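Local coordinates for diguanylate cyclase TpbB (Pseudomonas aeruginosa, PDB 4IOB), which makes the second messenger cyclic-di-GMP from two GTP molecules with its GGDEF domain, a cytosolic part of the protein, crystallised here, as part of the membrane-linked YfiB-TpbB-YfiR signalling system, at residues Q27-F32 against A90-I95; R19-H24 against A124-H129; G12-A17 against A134-D139. All blocks are in the same frame, centred on the assembly; numbering follows the deposited sequence.

Contact 1: residues Q27-F32 against A90-I95; sequences QLAVLF and ADALRI
Strand 27-35 and helix 89-102 come nearest at Ala29 and Ala92, whose CA atoms lie 6.6 Å apart with no hydrogen bond between the two segments. Both alanines point their CB at the opposite backbone, and the two methyls meet directly, Ala29 CB to Ala92 CB at 3.9 Å. With nothing longer than a methyl on either side at this point, helix and strand can sit close. Two residues further along the strand, Leu31 points the same way. Its CG lies anti to the carbonyl carbon (chi1 -80°), and the CD2 branch reaches the helix backbone, with Leu31 CD2 4.1 Å from Ala92 O. This is a methyl against a carbonyl oxygen, a van der Waals contact. Ile95, one helical turn after Ala92, also faces the strand but stands a little further off, Ile95 CG2 being 4.8 Å from Leu31 CD2.

The alternation along the strand reflects the GGDEF fold, a central mixed sheet with helices on both faces. Ala29 and Leu31 look toward helix 89-102, whereas Leu28, Val30 and Phe32 point to the other face, where helices 7-23 and 133-150 pack. Strand 27-35 lies inside the sheet, hydrogen-bonded to strand 78-86 along one edge and to strand 119-126 along the other. Those neighbours widen the apolar layer beneath the helix: Leu86 touches both Ala29 and Ala92, Leu83 touches Leu31 and Ile95, and Leu125 and Ile123 close in on Ala29 and Leu31 from strand 119-126.

Contact 2: residues R19-H24 against A124-H129; sequences RDANEH and ALYPEH
Tyr126 reaches from the sheet to the last turn of helix 7-23 and meets Ala21 and Asn22 there. Its CG is anti to the backbone N (chi1 173°), a torsion that sends the ring out to the helix. The CE2 corner of the ring touches the methyl of Ala21, with Ala21 CB 4.0 Å from Tyr126 CE2. Tyr126 OH goes further and lies against Asn22, 3.3 Å from Asn22 CB. Asn22 CG is likewise anti to its backbone N, bringing CG and ND2 obliquely past the phenol oxygen: Asn22 ND2 is 3.4 Å from Tyr126 OH, and the amide plane is tilted 34° from the ring plane.

This end of the GGDEF domain is where helix 7-23 stops and the chain turns back into strand 27-35; Leu28 packs on Tyr126 and pairs with its backbone. Tyr126 is followed by a cis peptide bond, and the Pro127 ring folds back on it: Pro127 CB lies over the centre of one ring face, 3.3 Å above its plane.

Leu125 N donates to His129 ND1 over 2.7 Å at an N-H...acceptor angle of 147°, approaching at the ring edge and in its plane. ND1 would then carry no proton, probably leaving it on NE2. A backbone bond from His129 N to Leu125 O, 3.0 Å long, ties the same two residues again.

Contact 3: residues G12-A17 against A134-D139; sequences GRLSRA and AALLHD
Leu14 and Leu137 reach toward each other tip to tip between helices 7-23 and 133-150. Their CA atoms are 9.5 Å apart, the nearest pair in the two segments, so the side chains rather than the backbones make the contact. Leu14 points its CB at the facing helix. With CG anti to the backbone N (chi1 -176°), both of its methyls are carried across, and each serves a different partner. The CD2 methyl goes to Leu137, where Leu14 CD2 is 3.5 Å from Leu137 CD2. It also sits beside the branch point, Leu137 CG being 3.7 Å from Leu14 CD2. Leu137 starts off alongside the facing helix rather than at it; its CG is anti to the carbonyl carbon (chi1 -60°), and the isopropyl end bends in to meet Leu14.

The other methyl of Leu14 serves Leu136, whose CB is directed toward helix 7-23. Here one branch tip meets another, Leu14 CD1 to Leu136 CD2 at 4.3 Å. Leu14 therefore comes in as a fork, with one branch on each of two consecutive leucines, and no polar group joins the segments. Pro133, at the start of helix 133-150, also touches Leu14. Below the three leucines lies the sheet: Val30 touches all of them, and Leu28, Ala124 and Tyr126 add to the apolar surroundings of Leu136. Two helices side by side on one face of the central sheet, meeting through leucines above its strands, belong to the alpha/beta architecture of the GGDEF domain.

The six segments pair off concentrically along the chain: contact 3 joins the outermost pair, contact 2 the next and contact 1 the innermost. The centres of contacts 2 and 3, which share helix 7-23, are about 10 Å apart; that of contact 1 is about 12 Å from contact 2's and about 13 Å from contact 3's. Neighbouring strands 27-35 and 119-126 link contacts 1 and 2 through backbone pairing. Strand 27-35 lies between the layers: Ala29 and Leu31 face helix 89-102 on one side, while on the other Val30 packs against Leu14 and Leu136, and Leu28 against Leu136. All three contacts lie away from magnesium-binding Ser35 and Asp77, in the GGDEF domain's core.

Contact 1: residues Q27-F32 against A90-I95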
loop_
_atom_site.group_PDB
_atom_site.type_symbol
_atom_site.label_atom_id
_atom_site.label_comp_id
_atom_site.label_asym_id
_atom_site.label_seq_id
_atom_site.Cartn_x
_atom_site.Cartn_y
_atom_site.Cartn_z
ATOM N N GLN A 27 -5.237 -6.838 -16.503
ATOM C CA GLN A 27 -4.844 -5.594 -15.854
ATOM C C GLN A 27 -4.207 -5.857 -14.496
ATOM O O GLN A 27 -4.556 -6.818 -13.810
ATOM C CB GLN A 27 -6.046 -4.659 -15.696
ATOM C CG GLN A 27 -6.646 -4.196 -17.012
ATOM C CD GLN A 27 -7.494 -2.948 -16.859
ATOM O OE1 GLN A 27 -7.944 -2.619 -15.760
ATOM N NE2 GLN A 27 -7.715 -2.245 -17.964
ATOM N N LEU A 28 -3.266 -5.000 -14.115
ATOM C CA LEU A 28 -2.634 -5.095 -12.807
ATOM C C LEU A 28 -2.522 -3.711 -12.186
ATOM O O LEU A 28 -2.470 -2.705 -12.894
ATOM C CB LEU A 28 -1.253 -5.747 -12.913
ATOM C CG LEU A 28 -0.111 -4.901 -13.477
ATOM C CD1 LEU A 28 0.227 -3.762 -12.527
ATOM C CD2 LEU A 28 1.114 -5.769 -13.722
ATOM N N ALA A 29 -2.492 -3.662 -10.859
ATOM C CA ALA A 29 -2.421 -2.393 -10.152
ATOM C C ALA A 29 -1.324 -2.395 -9.096
ATOM O O ALA A 29 -1.003 -3.432 -8.514
ATOM C CB ALA A 29 -3.765 -2.061 -9.521
ATOM N N VAL A 30 -0.747 -1.222 -8.862
ATOM C CA VAL A 30 0.218 -1.039 -7.793
ATOM C C VAL A 30 -0.330 -0.022 -6.804
ATOM O O VAL A 30 -0.624 1.119 -7.169
ATOM C CB VAL A 30 1.573 -0.542 -8.327
ATOM C CG1 VAL A 30 2.470 -0.111 -7.176
ATOM C CG2 VAL A 30 2.243 -1.622 -9.162
ATOM N N LEU A 31 -0.481 -0.445 -5.555
ATOM C CA LEU A 31 -0.967 0.431 -4.501
ATOM C C LEU A 31 0.163 0.796 -3.550
ATOM O O LEU A 31 0.945 -0.061 -3.141
ATOM C CB LEU A 31 -2.087 -0.244 -3.710
ATOM C CG LEU A 31 -3.500 -0.255 -4.288
ATOM C CD1 LEU A 31 -3.521 -0.837 -5.691
ATOM C CD2 LEU A 31 -4.425 -1.027 -3.357
ATOM N N PHE A 32 0.238 2.075 -3.204
ATOM C CA PHE A 32 1.192 2.564 -2.219
ATOM C C PHE A 32 0.456 2.959 -0.952
ATOM O O PHE A 32 -0.497 3.737 -1.003
ATOM C CB PHE A 32 1.909 3.794 -2.756
ATOM C CG PHE A 32 3.269 3.512 -3.311
ATOM C CD1 PHE A 32 4.396 4.015 -2.686
ATOM C CD2 PHE A 32 3.422 2.750 -4.455
ATOM C CE1 PHE A 32 5.655 3.766 -3.193
ATOM C CE2 PHE A 32 4.680 2.495 -4.968
ATOM C CZ PHE A 32 5.799 3.004 -4.334
ATOM N N ALA A 90 -11.922 -0.755 -10.778
ATOM C CA ALA A 90 -12.905 -0.739 -9.702
ATOM C C ALA A 90 -12.479 -1.660 -8.564
ATOM O O ALA A 90 -12.580 -1.300 -7.392
ATOM C CB ALA A 90 -14.274 -1.139 -10.228
ATOM N N ASP A 91 -12.002 -2.849 -8.918
ATOM C CA ASP A 91 -11.532 -3.808 -7.926
ATOM C C ASP A 91 -10.391 -3.226 -7.103
ATOM O O ASP A 91 -10.375 -3.342 -5.877
ATOM C CB ASP A 91 -11.081 -5.105 -8.601
ATOM C CG ASP A 91 -12.242 -5.914 -9.144
ATOM O OD1 ASP A 91 -13.400 -5.475 -8.985
ATOM O OD2 ASP A 91 -11.994 -6.990 -9.729
ATOM N N ALA A 92 -9.436 -2.601 -7.783
ATOM C CA ALA A 92 -8.299 -1.980 -7.113
ATOM C C ALA A 92 -8.768 -0.965 -6.078
ATOM O O ALA A 92 -8.238 -0.905 -4.970
ATOM C CB ALA A 92 -7.380 -1.320 -8.129
ATOM N N LEU A 93 -9.766 -0.169 -6.449
ATOM C CA LEU A 93 -10.338 0.816 -5.537
ATOM C C LEU A 93 -11.102 0.122 -4.415
ATOM O O LEU A 93 -11.139 0.602 -3.283
ATOM C CB LEU A 93 -11.264 1.771 -6.291
ATOM C CG LEU A 93 -10.612 2.681 -7.336
ATOM C CD1 LEU A 93 -11.672 3.419 -8.141
ATOM C CD2 LEU A 93 -9.657 3.662 -6.675
ATOM N N ARG A 94 -11.711 -1.013 -4.744
ATOM C CA ARG A 94 -12.474 -1.795 -3.781
ATOM C C ARG A 94 -11.563 -2.335 -2.683
ATOM O O ARG A 94 -11.884 -2.252 -1.496
ATOM C CB ARG A 94 -13.181 -2.953 -4.488
ATOM C CG ARG A 94 -14.113 -3.762 -3.601
ATOM C CD ARG A 94 -15.484 -3.112 -3.494
ATOM N N ILE A 95 -10.427 -2.891 -3.090
ATOM C CA ILE A 95 -9.461 -3.444 -2.148
ATOM C C ILE A 95 -8.868 -2.349 -1.268
ATOM O O ILE A 95 -8.657 -2.548 -0.071
ATOM C CB ILE A 95 -8.327 -4.188 -2.875
ATOM C CG1 ILE A 95 -8.886 -5.382 -3.653
ATOM C CG2 ILE A 95 -7.266 -4.645 -1.885
ATOM C CD1 ILE A 95 -7.833 -6.183 -4.385
#

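Contact 2: residues R19-H24 against A124-H129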
loop_
_atom_site.group_PDB
_atom_site.type_symbol
_atom_site.label_atom_id
_atom_site.label_comp_id
_atom_site.label_asym_id
_atom_site.label_seq_id
_atom_site.Cartn_x
_atom_site.Cartn_y
_atom_site.Cartn_z
ATOM N N ARG A 19 4.490 -8.474 -17.495
ATOM C CA ARG A 19 4.561 -9.313 -18.685
ATOM C C ARG A 19 3.301 -10.157 -18.816
ATOM O O ARG A 19 2.556 -10.035 -19.789
ATOM C CB ARG A 19 5.789 -10.222 -18.621
ATOM C CG ARG A 19 7.063 -9.588 -19.150
ATOM C CD ARG A 19 8.292 -10.317 -18.633
ATOM N NE ARG A 19 9.423 -10.190 -19.547
ATOM C CZ ARG A 19 10.695 -10.310 -19.183
ATOM N NH1 ARG A 19 11.004 -10.549 -17.914
ATOM N NH2 ARG A 19 11.659 -10.182 -20.084
ATOM N N ASP A 20 3.070 -11.016 -17.829
ATOM C CA ASP A 20 1.879 -11.853 -17.804
ATOM C C ASP A 20 0.654 -11.054 -18.236
ATOM O O ASP A 20 -0.134 -11.506 -19.069
ATOM C CB ASP A 20 1.663 -12.431 -16.404
ATOM C CG ASP A 20 0.464 -13.356 -16.332
ATOM O OD1 ASP A 20 -0.178 -13.583 -17.379
ATOM O OD2 ASP A 20 0.164 -13.857 -15.228
ATOM N N ALA A 21 0.503 -9.862 -17.668
ATOM C CA ALA A 21 -0.635 -9.001 -17.973
ATOM C C ALA A 21 -0.673 -8.620 -19.450
ATOM O O ALA A 21 -1.712 -8.727 -20.100
ATOM C CB ALA A 21 -0.605 -7.755 -17.102
ATOM N N ASN A 22 0.464 -8.172 -19.973
ATOM C CA ASN A 22 0.554 -7.778 -21.374
ATOM C C ASN A 22 0.353 -8.962 -22.313
ATOM O O ASN A 22 -0.452 -8.898 -23.244
ATOM C CB ASN A 22 1.893 -7.093 -21.657
ATOM C CG ASN A 22 2.023 -6.644 -23.099
ATOM O OD1 ASN A 22 1.525 -7.301 -24.013
ATOM N ND2 ASN A 22 2.701 -5.521 -23.310
ATOM N N GLU A 23 1.088 -10.041 -22.066
ATOM C CA GLU A 23 0.968 -11.245 -22.877
ATOM C C GLU A 23 -0.505 -11.601 -23.037
ATOM O O GLU A 23 -1.067 -11.497 -24.127
ATOM C CB GLU A 23 1.725 -12.403 -22.226
ATOM C CG GLU A 23 2.352 -13.367 -23.219
ATOM C CD GLU A 23 3.515 -12.746 -23.970
ATOM O OE1 GLU A 23 4.063 -11.732 -23.485
ATOM O OE2 GLU A 23 3.884 -13.271 -25.041
ATOM N N HIS A 24 -1.122 -12.018 -21.937
ATOM C CA HIS A 24 -2.554 -12.269 -21.905
ATOM C C HIS A 24 -3.231 -10.978 -21.551
ATOM O O HIS A 24 -2.740 -10.231 -20.705
ATOM C CB HIS A 24 -2.873 -13.344 -20.872
ATOM C CG HIS A 24 -4.027 -14.242 -21.254
ATOM N ND1 HIS A 24 -4.255 -14.623 -22.524
ATOM C CD2 HIS A 24 -5.004 -14.859 -20.476
ATOM C CE1 HIS A 24 -5.335 -15.428 -22.563
ATOM N NE2 HIS A 24 -5.791 -15.572 -21.308
ATOM N N ALA A 124 -1.877 3.124 -8.742
ATOM C CA ALA A 124 -1.439 3.223 -10.130
ATOM C C ALA A 124 -1.893 1.991 -10.904
ATOM O O ALA A 124 -1.796 0.868 -10.408
ATOM C CB ALA A 124 0.071 3.373 -10.202
ATOM N N LEU A 125 -2.385 2.201 -12.120
ATOM C CA LEU A 125 -2.976 1.116 -12.897
ATOM C C LEU A 125 -2.223 0.816 -14.187
ATOM O O LEU A 125 -1.625 1.703 -14.795
ATOM C CB LEU A 125 -4.436 1.435 -13.225
ATOM C CG LEU A 125 -5.422 1.457 -12.058
ATOM C CD1 LEU A 125 -6.746 2.066 -12.494
ATOM C CD2 LEU A 125 -5.627 0.055 -11.505
ATOM N N TYR A 126 -2.263 -0.448 -14.599
ATOM C CA TYR A 126 -1.746 -0.845 -15.899
ATOM C C TYR A 126 -2.875 -1.390 -16.769
ATOM O O TYR A 126 -3.724 -2.143 -16.293
ATOM C CB TYR A 126 -0.642 -1.892 -15.759
ATOM C CG TYR A 126 -0.202 -2.460 -17.087
ATOM C CD1 TYR A 126 0.815 -1.860 -17.818
ATOM C CD2 TYR A 126 -0.815 -3.586 -17.619
ATOM C CE1 TYR A 126 1.216 -2.373 -19.038
ATOM C CE2 TYR A 126 -0.422 -4.106 -18.838
ATOM C CZ TYR A 126 0.594 -3.495 -19.541
ATOM O OH TYR A 126 0.990 -4.009 -20.755
ATOM N N PRO A 127 -2.877 -1.013 -18.055
ATOM C CA PRO A 127 -1.847 -0.167 -18.630
ATOM C C PRO A 127 -2.277 1.293 -18.731
ATOM O O PRO A 127 -1.621 2.081 -19.412
ATOM C CB PRO A 127 -1.686 -0.751 -20.033
ATOM C CG PRO A 127 -3.033 -1.327 -20.363
ATOM C CD PRO A 127 -3.817 -1.487 -19.083
ATOM N N GLU A 128 -3.367 1.649 -18.058
ATOM C CA GLU A 128 -3.912 3.002 -18.149
ATOM C C GLU A 128 -2.881 4.086 -17.837
ATOM O O GLU A 128 -2.621 4.960 -18.665
ATOM C CB GLU A 128 -5.135 3.157 -17.241
ATOM N N HIS A 129 -2.298 4.029 -16.643
ATOM C CA HIS A 129 -1.363 5.063 -16.208
ATOM C C HIS A 129 0.017 4.870 -16.765
ATOM O O HIS A 129 0.557 5.757 -17.426
ATOM C CB HIS A 129 -1.306 5.136 -14.685
ATOM C CG HIS A 129 -2.653 5.330 -14.034
ATOM N ND1 HIS A 129 -3.281 4.630 -13.006
ATOM C CD2 HIS A 129 -3.500 6.310 -14.398
ATOM C CE1 HIS A 129 -4.480 5.212 -12.796
ATOM N NE2 HIS A 129 -4.616 6.240 -13.649
#

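Contact 3: residues G12-A17 against A134-D139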
loop_
_atom_site.group_PDB
_atom_site.type_symbol
_atom_site.label_atom_id
_atom_site.label_comp_id
_atom_site.label_asym_id
_atom_site.label_seq_id
_atom_site.Cartn_x
_atom_site.Cartn_y
_atom_site.Cartn_z
ATOM N N GLY A 12 10.685 -7.278 -8.654
ATOM C CA GLY A 12 10.771 -8.480 -9.477
ATOM C C GLY A 12 9.397 -9.001 -9.851
ATOM O O GLY A 12 9.082 -9.159 -11.029
ATOM N N ARG A 13 8.578 -9.269 -8.838
ATOM C CA ARG A 13 7.215 -9.739 -9.051
ATOM C C ARG A 13 6.467 -8.825 -10.016
ATOM O O ARG A 13 5.650 -9.284 -10.815
ATOM C CB ARG A 13 6.468 -9.808 -7.720
ATOM C CG ARG A 13 7.008 -10.852 -6.755
ATOM C CD ARG A 13 6.283 -12.179 -6.909
ATOM N NE ARG A 13 4.868 -12.057 -6.571
ATOM C CZ ARG A 13 4.059 -13.089 -6.351
ATOM N NH1 ARG A 13 4.525 -14.329 -6.427
ATOM N NH2 ARG A 13 2.784 -12.880 -6.050
ATOM N N LEU A 14 6.753 -7.530 -9.935
ATOM C CA LEU A 14 6.093 -6.540 -10.777
ATOM C C LEU A 14 6.434 -6.746 -12.250
ATOM O O LEU A 14 5.544 -6.818 -13.097
ATOM C CB LEU A 14 6.475 -5.125 -10.338
ATOM C CG LEU A 14 5.789 -3.969 -11.068
ATOM C CD1 LEU A 14 4.276 -4.090 -10.968
ATOM C CD2 LEU A 14 6.261 -2.632 -10.518
ATOM N N SER A 15 7.725 -6.839 -12.548
ATOM C CA SER A 15 8.183 -7.036 -13.918
ATOM C C SER A 15 7.480 -8.221 -14.571
ATOM O O SER A 15 6.928 -8.103 -15.665
ATOM C CB SER A 15 9.697 -7.247 -13.951
ATOM O OG SER A 15 10.378 -6.150 -13.365
ATOM N N ARG A 16 7.507 -9.361 -13.890
ATOM C CA ARG A 16 6.905 -10.585 -14.406
ATOM C C ARG A 16 5.382 -10.504 -14.464
ATOM O O ARG A 16 4.764 -10.991 -15.410
ATOM C CB ARG A 16 7.354 -11.784 -13.569
ATOM C CG ARG A 16 8.640 -12.425 -14.066
ATOM C CD ARG A 16 9.702 -12.469 -12.980
ATOM N NE ARG A 16 9.145 -12.770 -11.665
ATOM C CZ ARG A 16 9.829 -12.679 -10.529
ATOM N NH1 ARG A 16 11.100 -12.297 -10.548
ATOM N NH2 ARG A 16 9.245 -12.969 -9.375
ATOM N N ALA A 17 4.781 -9.887 -13.451
ATOM C CA ALA A 17 3.337 -9.692 -13.432
ATOM C C ALA A 17 2.918 -8.783 -14.582
ATOM O O ALA A 17 1.853 -8.961 -15.173
ATOM C CB ALA A 17 2.896 -9.107 -12.100
ATOM N N ALA A 134 8.889 0.894 -13.369
ATOM C CA ALA A 134 9.374 2.168 -12.849
ATOM C C ALA A 134 8.263 3.212 -12.784
ATOM O O ALA A 134 7.908 3.689 -11.705
ATOM C CB ALA A 134 10.534 2.677 -13.692
ATOM N N ALA A 135 7.716 3.560 -13.943
ATOM C CA ALA A 135 6.676 4.580 -14.029
ATOM C C ALA A 135 5.466 4.234 -13.169
ATOM O O ALA A 135 4.921 5.093 -12.475
ATOM C CB ALA A 135 6.258 4.790 -15.476
ATOM N N LEU A 136 5.049 2.973 -13.221
ATOM C CA LEU A 136 3.891 2.520 -12.459
ATOM C C LEU A 136 4.120 2.715 -10.963
ATOM O O LEU A 136 3.189 3.009 -10.215
ATOM C CB LEU A 136 3.590 1.052 -12.766
ATOM C CG LEU A 136 2.181 0.564 -12.427
ATOM C CD1 LEU A 136 1.137 1.407 -13.145
ATOM C CD2 LEU A 136 2.027 -0.905 -12.784
ATOM N N LEU A 137 5.368 2.550 -10.535
ATOM C CA LEU A 137 5.734 2.773 -9.143
ATOM C C LEU A 137 5.753 4.267 -8.840
ATOM O O LEU A 137 5.233 4.711 -7.815
ATOM C CB LEU A 137 7.103 2.161 -8.846
ATOM C CG LEU A 137 7.237 0.651 -9.060
ATOM C CD1 LEU A 137 8.688 0.213 -8.931
ATOM C CD2 LEU A 137 6.353 -0.113 -8.087
ATOM N N HIS A 138 6.354 5.037 -9.741
ATOM C CA HIS A 138 6.436 6.485 -9.592
ATOM C C HIS A 138 5.071 7.106 -9.555
ATOM O O HIS A 138 4.834 8.059 -8.812
ATOM C CB HIS A 138 7.260 7.088 -10.723
ATOM C CG HIS A 138 7.263 8.598 -10.737
ATOM N ND1 HIS A 138 7.992 9.329 -9.874
ATOM C CD2 HIS A 138 6.596 9.507 -11.557
ATOM C CE1 HIS A 138 7.800 10.638 -10.122
ATOM N NE2 HIS A 138 6.946 10.746 -11.154
ATOM N N ASP A 139 4.158 6.569 -10.358
ATOM C CA ASP A 139 2.789 7.069 -10.401
ATOM C C ASP A 139 2.061 6.794 -9.089
ATOM O O ASP A 139 1.373 7.665 -8.558
ATOM C CB ASP A 139 2.025 6.448 -11.572
ATOM C CG ASP A 139 2.559 6.897 -12.918
ATOM O OD1 ASP A 139 3.513 7.704 -12.941
ATOM O OD2 ASP A 139 2.023 6.446 -13.953
#